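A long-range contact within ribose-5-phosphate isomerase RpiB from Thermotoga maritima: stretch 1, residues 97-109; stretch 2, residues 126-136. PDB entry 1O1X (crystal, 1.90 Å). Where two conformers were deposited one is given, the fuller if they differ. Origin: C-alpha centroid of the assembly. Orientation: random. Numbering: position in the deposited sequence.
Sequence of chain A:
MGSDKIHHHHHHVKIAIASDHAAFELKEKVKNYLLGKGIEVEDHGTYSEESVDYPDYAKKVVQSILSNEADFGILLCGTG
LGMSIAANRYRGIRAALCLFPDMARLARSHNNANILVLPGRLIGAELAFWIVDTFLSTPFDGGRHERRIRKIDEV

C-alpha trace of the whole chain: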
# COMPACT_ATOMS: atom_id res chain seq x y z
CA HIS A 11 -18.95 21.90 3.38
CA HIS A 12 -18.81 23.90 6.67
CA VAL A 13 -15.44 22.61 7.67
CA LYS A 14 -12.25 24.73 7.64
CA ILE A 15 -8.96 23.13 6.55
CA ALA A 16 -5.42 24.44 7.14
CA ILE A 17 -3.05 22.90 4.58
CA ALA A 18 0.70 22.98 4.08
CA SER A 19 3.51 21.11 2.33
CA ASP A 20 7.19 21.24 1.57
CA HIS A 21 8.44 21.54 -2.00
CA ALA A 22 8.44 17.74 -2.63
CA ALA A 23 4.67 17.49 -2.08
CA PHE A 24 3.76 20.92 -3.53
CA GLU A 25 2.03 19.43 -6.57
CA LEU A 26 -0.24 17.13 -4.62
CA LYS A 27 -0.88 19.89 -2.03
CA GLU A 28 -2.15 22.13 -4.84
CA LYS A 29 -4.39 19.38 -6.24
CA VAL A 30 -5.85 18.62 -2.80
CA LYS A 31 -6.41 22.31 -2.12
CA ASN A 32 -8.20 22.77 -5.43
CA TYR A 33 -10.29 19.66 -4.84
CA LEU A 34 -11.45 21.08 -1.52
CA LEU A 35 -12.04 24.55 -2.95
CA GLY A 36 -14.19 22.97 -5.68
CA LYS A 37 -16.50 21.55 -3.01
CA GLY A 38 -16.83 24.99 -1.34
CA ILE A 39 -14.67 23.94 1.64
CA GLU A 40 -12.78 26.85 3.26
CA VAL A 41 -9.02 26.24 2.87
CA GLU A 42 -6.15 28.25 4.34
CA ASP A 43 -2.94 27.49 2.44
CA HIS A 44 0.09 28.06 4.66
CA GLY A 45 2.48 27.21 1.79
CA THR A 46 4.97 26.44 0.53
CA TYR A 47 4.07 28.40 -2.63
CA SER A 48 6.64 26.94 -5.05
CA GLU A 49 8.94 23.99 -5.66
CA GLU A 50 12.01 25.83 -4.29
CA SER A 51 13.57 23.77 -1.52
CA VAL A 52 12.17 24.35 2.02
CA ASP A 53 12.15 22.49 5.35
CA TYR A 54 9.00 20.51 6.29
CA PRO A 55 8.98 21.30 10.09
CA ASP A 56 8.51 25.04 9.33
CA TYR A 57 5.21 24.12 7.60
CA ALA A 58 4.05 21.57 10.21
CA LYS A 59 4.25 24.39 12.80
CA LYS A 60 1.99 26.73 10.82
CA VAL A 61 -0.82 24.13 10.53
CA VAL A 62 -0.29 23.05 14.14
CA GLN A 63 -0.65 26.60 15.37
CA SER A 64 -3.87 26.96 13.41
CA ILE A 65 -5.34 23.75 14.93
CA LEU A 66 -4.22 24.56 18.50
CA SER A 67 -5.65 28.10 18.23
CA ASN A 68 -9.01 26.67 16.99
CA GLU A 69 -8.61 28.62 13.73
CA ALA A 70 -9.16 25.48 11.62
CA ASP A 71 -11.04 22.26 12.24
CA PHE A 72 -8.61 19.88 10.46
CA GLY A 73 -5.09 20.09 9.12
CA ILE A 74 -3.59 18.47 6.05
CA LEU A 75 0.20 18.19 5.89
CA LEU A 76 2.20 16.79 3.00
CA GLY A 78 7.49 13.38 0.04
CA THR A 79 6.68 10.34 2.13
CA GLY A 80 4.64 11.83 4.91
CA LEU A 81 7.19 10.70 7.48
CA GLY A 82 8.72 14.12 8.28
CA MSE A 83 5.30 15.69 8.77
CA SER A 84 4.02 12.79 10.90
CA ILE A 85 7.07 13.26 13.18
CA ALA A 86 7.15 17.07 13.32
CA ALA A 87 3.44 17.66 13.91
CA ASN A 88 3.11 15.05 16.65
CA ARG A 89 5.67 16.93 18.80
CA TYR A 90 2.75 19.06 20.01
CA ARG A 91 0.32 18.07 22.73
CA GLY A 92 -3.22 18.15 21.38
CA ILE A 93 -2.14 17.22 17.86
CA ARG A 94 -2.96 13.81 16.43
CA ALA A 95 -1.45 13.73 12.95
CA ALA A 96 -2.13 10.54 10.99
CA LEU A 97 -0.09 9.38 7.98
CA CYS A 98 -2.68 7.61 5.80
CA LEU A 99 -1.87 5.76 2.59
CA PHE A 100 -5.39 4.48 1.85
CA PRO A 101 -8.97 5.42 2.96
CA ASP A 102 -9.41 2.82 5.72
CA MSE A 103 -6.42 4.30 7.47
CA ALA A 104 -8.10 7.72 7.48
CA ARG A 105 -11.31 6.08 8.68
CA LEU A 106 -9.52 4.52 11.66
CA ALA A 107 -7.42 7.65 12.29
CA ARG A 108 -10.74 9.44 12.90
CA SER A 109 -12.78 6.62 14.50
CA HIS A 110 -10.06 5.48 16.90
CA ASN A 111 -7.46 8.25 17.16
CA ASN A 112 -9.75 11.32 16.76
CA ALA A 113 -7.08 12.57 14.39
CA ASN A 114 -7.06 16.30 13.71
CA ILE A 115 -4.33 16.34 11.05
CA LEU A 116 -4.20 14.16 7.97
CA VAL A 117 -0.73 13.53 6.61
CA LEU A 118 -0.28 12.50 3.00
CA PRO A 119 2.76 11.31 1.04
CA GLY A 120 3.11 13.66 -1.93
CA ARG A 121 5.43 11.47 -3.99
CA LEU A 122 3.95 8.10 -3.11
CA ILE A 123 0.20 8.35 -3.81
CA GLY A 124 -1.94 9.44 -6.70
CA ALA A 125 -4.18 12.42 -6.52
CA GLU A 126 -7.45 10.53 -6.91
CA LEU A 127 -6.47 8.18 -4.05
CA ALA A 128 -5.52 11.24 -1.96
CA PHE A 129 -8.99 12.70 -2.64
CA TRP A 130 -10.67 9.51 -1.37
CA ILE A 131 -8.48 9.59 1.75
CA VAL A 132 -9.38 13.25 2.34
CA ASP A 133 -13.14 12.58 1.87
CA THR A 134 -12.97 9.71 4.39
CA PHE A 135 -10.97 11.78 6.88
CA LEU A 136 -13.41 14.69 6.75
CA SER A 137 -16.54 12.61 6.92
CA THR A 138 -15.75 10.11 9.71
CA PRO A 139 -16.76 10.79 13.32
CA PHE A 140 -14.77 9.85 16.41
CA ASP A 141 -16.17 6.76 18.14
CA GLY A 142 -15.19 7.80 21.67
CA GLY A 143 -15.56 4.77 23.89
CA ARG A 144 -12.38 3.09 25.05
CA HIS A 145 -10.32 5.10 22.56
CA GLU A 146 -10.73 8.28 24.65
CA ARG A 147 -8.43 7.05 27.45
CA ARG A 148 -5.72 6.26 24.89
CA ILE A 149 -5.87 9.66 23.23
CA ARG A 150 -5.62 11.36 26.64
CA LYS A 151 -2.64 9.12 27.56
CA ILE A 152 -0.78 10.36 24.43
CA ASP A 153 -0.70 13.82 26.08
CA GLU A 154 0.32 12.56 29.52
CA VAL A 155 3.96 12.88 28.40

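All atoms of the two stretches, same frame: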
# COMPACT_ATOMS: atom_id res chain seq x y z
N LEU A 97 -0.63 9.70 9.30
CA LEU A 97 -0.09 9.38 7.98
C LEU A 97 -0.95 8.24 7.39
O LEU A 97 -0.91 7.10 7.88
CB LEU A 97 1.38 8.97 8.13
CG LEU A 97 2.14 8.53 6.88
CD1 LEU A 97 1.94 9.47 5.75
CD2 LEU A 97 3.64 8.31 7.16
N CYS A 98 -1.74 8.55 6.38
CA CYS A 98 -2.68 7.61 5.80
C CYS A 98 -2.38 7.38 4.34
O CYS A 98 -2.32 8.35 3.55
CB CYS A 98 -4.11 8.14 5.96
SG CYS A 98 -4.64 8.40 7.67
N LEU A 99 -2.20 6.12 3.97
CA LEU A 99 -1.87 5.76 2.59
C LEU A 99 -3.06 5.23 1.80
O LEU A 99 -2.98 5.02 0.58
CB LEU A 99 -0.74 4.75 2.55
CG LEU A 99 0.62 5.40 2.26
CD1 LEU A 99 0.98 6.38 3.38
CD2 LEU A 99 1.69 4.30 2.07
N PHE A 100 -4.14 4.91 2.50
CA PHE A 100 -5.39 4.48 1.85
C PHE A 100 -6.60 4.83 2.77
O PHE A 100 -6.41 5.10 3.98
CB PHE A 100 -5.37 2.99 1.38
CG PHE A 100 -5.07 1.99 2.48
CD1 PHE A 100 -3.76 1.67 2.80
CD2 PHE A 100 -6.10 1.35 3.17
CE1 PHE A 100 -3.49 0.74 3.81
CE2 PHE A 100 -5.84 0.44 4.14
CZ PHE A 100 -4.54 0.15 4.48
N PRO A 101 -7.81 4.92 2.21
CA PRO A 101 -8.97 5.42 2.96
C PRO A 101 -9.29 4.77 4.29
O PRO A 101 -9.64 5.51 5.23
CB PRO A 101 -10.10 5.30 1.95
CG PRO A 101 -9.39 5.50 0.62
CD PRO A 101 -8.17 4.68 0.79
N ASP A 102 -9.18 3.46 4.42
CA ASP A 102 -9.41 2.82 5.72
C ASP A 102 -8.49 3.31 6.81
O ASP A 102 -8.88 3.33 7.99
CB ASP A 102 -9.32 1.32 5.65
CG ASP A 102 -10.48 0.72 4.88
OD1 ASP A 102 -10.41 0.75 3.62
OD2 ASP A 102 -11.51 0.29 5.44
N MSE A 103 -7.27 3.72 6.46
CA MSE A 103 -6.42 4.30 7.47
C MSE A 103 -6.97 5.62 8.01
O MSE A 103 -6.91 5.87 9.22
CB MSE A 103 -4.98 4.43 6.96
CG MSE A 103 -4.32 3.10 6.76
SE MSE A 103 -2.40 3.31 6.28
CE MSE A 103 -1.68 3.83 8.01
N ALA A 104 -7.48 6.46 7.10
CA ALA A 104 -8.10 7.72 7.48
C ALA A 104 -9.35 7.46 8.30
O ALA A 104 -9.62 8.18 9.25
CB ALA A 104 -8.45 8.57 6.26
N ARG A 105 -10.13 6.45 7.91
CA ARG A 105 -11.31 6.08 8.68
C ARG A 105 -10.92 5.77 10.14
O ARG A 105 -11.49 6.30 11.06
CB ARG A 105 -12.06 4.91 8.02
CG ARG A 105 -13.20 4.32 8.86
CD ARG A 105 -13.89 3.17 8.18
NE ARG A 105 -13.01 2.00 7.96
CZ ARG A 105 -12.68 1.06 8.88
NH1 ARG A 105 -13.14 1.14 10.13
NH2 ARG A 105 -11.90 0.03 8.54
N LEU A 106 -9.94 4.90 10.33
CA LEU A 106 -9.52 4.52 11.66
C LEU A 106 -8.81 5.67 12.40
O LEU A 106 -8.99 5.83 13.58
CB LEU A 106 -8.66 3.24 11.61
CG LEU A 106 -9.43 1.94 11.29
CD1 LEU A 106 -8.52 0.79 11.09
CD2 LEU A 106 -10.44 1.63 12.36
N ALA A 107 -8.05 6.49 11.69
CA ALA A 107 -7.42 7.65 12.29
C ALA A 107 -8.48 8.53 12.99
O ALA A 107 -8.24 9.05 14.08
CB ALA A 107 -6.65 8.47 11.24
N ARG A 108 -9.64 8.67 12.36
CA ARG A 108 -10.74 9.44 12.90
C ARG A 108 -11.53 8.70 13.97
O ARG A 108 -11.73 9.22 15.06
CB ARG A 108 -11.66 9.86 11.76
CG ARG A 108 -11.00 10.88 10.79
CD ARG A 108 -10.79 12.31 11.34
NE ARG A 108 -12.04 12.74 11.93
CZ ARG A 108 -12.28 13.11 13.17
NH1 ARG A 108 -11.32 13.28 14.05
NH2 ARG A 108 -13.53 13.30 13.52
N SER A 109 -11.94 7.48 13.65
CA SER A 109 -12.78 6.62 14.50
C SER A 109 -12.11 6.30 15.82
O SER A 109 -12.76 6.36 16.88
CB SER A 109 -13.09 5.28 13.82
OG SER A 109 -13.97 5.53 12.76
N GLU A 126 -6.09 11.01 -7.12
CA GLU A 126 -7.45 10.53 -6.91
C GLU A 126 -7.54 9.67 -5.61
O GLU A 126 -8.50 9.78 -4.84
CB GLU A 126 -7.98 9.77 -8.12
CG GLU A 126 -9.18 8.87 -7.84
CD GLU A 126 -10.51 9.32 -8.43
OE1 GLU A 126 -11.12 10.28 -7.87
OE2 GLU A 126 -11.00 8.64 -9.39
N LEU A 127 -6.51 8.88 -5.34
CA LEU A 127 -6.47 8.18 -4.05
C LEU A 127 -6.42 9.14 -2.87
O LEU A 127 -7.10 8.92 -1.85
CB LEU A 127 -5.30 7.21 -3.99
CG LEU A 127 -5.08 6.42 -2.70
CD1 LEU A 127 -6.30 5.58 -2.42
CD2 LEU A 127 -3.85 5.51 -2.80
N ALA A 128 -5.59 10.17 -2.98
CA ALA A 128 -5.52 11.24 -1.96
C ALA A 128 -6.90 11.86 -1.71
O ALA A 128 -7.27 12.10 -0.59
CB ALA A 128 -4.55 12.34 -2.41
N PHE A 129 -7.64 12.14 -2.77
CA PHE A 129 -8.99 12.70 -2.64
C PHE A 129 -9.94 11.78 -1.85
O PHE A 129 -10.70 12.26 -0.99
CB PHE A 129 -9.64 13.03 -4.01
CG PHE A 129 -8.86 14.03 -4.87
CD1 PHE A 129 -7.87 14.88 -4.36
CD2 PHE A 129 -9.16 14.10 -6.24
CE1 PHE A 129 -7.18 15.74 -5.19
CE2 PHE A 129 -8.48 14.99 -7.08
CZ PHE A 129 -7.51 15.79 -6.57
N TRP A 130 -9.89 10.47 -2.12
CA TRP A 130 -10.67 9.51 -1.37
C TRP A 130 -10.28 9.48 0.10
O TRP A 130 -11.15 9.34 0.98
CB TRP A 130 -10.56 8.07 -1.89
CG TRP A 130 -10.92 7.87 -3.31
CD1 TRP A 130 -11.69 8.67 -4.10
CD2 TRP A 130 -10.50 6.77 -4.13
NE1 TRP A 130 -11.71 8.16 -5.38
CE2 TRP A 130 -10.98 7.00 -5.42
CE3 TRP A 130 -9.70 5.66 -3.90
CZ2 TRP A 130 -10.72 6.13 -6.48
CZ3 TRP A 130 -9.45 4.78 -4.94
CH2 TRP A 130 -9.95 5.03 -6.22
N ILE A 131 -8.98 9.58 0.37
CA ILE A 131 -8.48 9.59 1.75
C ILE A 131 -8.99 10.83 2.47
O ILE A 131 -9.49 10.75 3.61
CB ILE A 131 -6.93 9.48 1.81
CG1 ILE A 131 -6.45 8.12 1.25
CG2 ILE A 131 -6.38 9.67 3.21
CD1 ILE A 131 -4.96 8.09 0.96
N VAL A 132 -8.90 11.97 1.80
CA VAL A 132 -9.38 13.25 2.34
C VAL A 132 -10.89 13.19 2.64
O VAL A 132 -11.31 13.61 3.72
CB VAL A 132 -9.06 14.42 1.38
CG1 VAL A 132 -9.82 15.70 1.77
CG2 VAL A 132 -7.56 14.70 1.33
N ASP A 133 -11.69 12.68 1.71
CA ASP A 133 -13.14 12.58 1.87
C ASP A 133 -13.48 11.71 3.09
O ASP A 133 -14.36 12.04 3.88
CB ASP A 133 -13.80 11.92 0.67
CG ASP A 133 -13.88 12.82 -0.56
OD1 ASP A 133 -13.60 14.03 -0.51
OD2 ASP A 133 -14.24 12.30 -1.64
N THR A 134 -12.78 10.60 3.24
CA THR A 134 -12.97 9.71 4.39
C THR A 134 -12.60 10.39 5.72
O THR A 134 -13.35 10.32 6.71
CB THR A 134 -12.12 8.46 4.19
OG1 THR A 134 -12.55 7.81 2.99
CG2 THR A 134 -12.33 7.45 5.30
N PHE A 135 -11.45 11.06 5.72
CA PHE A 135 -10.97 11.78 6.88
C PHE A 135 -11.98 12.84 7.35
O PHE A 135 -12.25 12.95 8.53
CB PHE A 135 -9.62 12.45 6.58
CG PHE A 135 -8.86 12.88 7.81
CD1 PHE A 135 -8.08 11.96 8.51
CD2 PHE A 135 -8.90 14.19 8.24
CE1 PHE A 135 -7.34 12.36 9.62
CE2 PHE A 135 -8.16 14.58 9.38
CZ PHE A 135 -7.40 13.68 10.05
N LEU A 136 -12.53 13.60 6.41
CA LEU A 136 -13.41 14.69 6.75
C LEU A 136 -14.82 14.24 7.06
O LEU A 136 -15.62 15.01 7.59
CB LEU A 136 -13.43 15.72 5.61
CG LEU A 136 -12.12 16.44 5.34
CD1 LEU A 136 -12.32 17.55 4.28
CD2 LEU A 136 -11.56 17.00 6.58
O HOH W 1 -14.56 13.85 10.39

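Packing of helix 101-109 against helix 126-136 in RpiB. The two helices run nearly parallel, their N-to-C directions 20° apart and their axes 8.0 Å apart at closest approach. Pro101 CA lies 4.4 Å from Ile131 CA, and about one turn later Ala104 CA lies 5.0 Å from Phe135 CA. Together the stretches bury 548 Å².

Apolar packing supplies most of the contact. Pro101 acts as a knob in a hole formed by Leu127, Trp130, Ile131 and Thr134; its CD lies 3.8 Å from Leu127 CD1 and its CG 3.8 Å from Trp130 CB. Ile131 reaches beneath the segment leading into the first helix, where its CD1 comes within 3.5 Å of Leu99 C and 3.6 Å of Phe100 N, while its CG2 meets Cys98 CB at 3.9 Å. The side chain of Leu99 points away, so its part in the contact is largely backbone: Leu99 O is 3.5 Å from Leu127 CD2. Cys98 O, 3.7 Å from Ile131 CD1, is buried without a polar partner. Ala104 points toward the second helix, and its methyl CB rests 3.8 Å from Ile131 CG2 and 3.6 Å from Ile131 O, so it contacts the backbone of that helix as well as a side chain.

Thr134 CG2 lies 3.3 Å from Pro101 O. Thr134 OG1 also lies 3.7 Å from Pro101 CB, while donating a hydrogen bond to Trp130 O at 2.9 Å within its own helix. Arg105 meets Thr134 CG2 through its backbone N (3.6 Å) and its CB (3.7 Å), while the end of its side chain leads away. There its charge is spent locally, in a salt bridge from Arg105 NH2 to Asp102 OD2 (3.1 Å), supplemented by a weak hydrogen bond from Arg105 NE to the same oxygen (3.4 Å).

The Phe135 ring is covered on one face by the aliphatic part of Arg108, whose CD stands 3.7 Å from the ring centroid and 5° off the normal, a CH-pi contact. The guanidinium is farther out, with Arg108 CZ 5.9 Å from the centroid of the Phe135 ring, so any cation-pi attraction is weak at most. Ala104 CB and Ala107 CB approach the ring edge, the latter 4.3 Å from Phe135 CE1.

No direct hydrogen bond across the stretches is clear. Water 1 bridges them instead, accepting from Arg108 NE (3.2 Å) and donating to Phe135 O (3.1 Å).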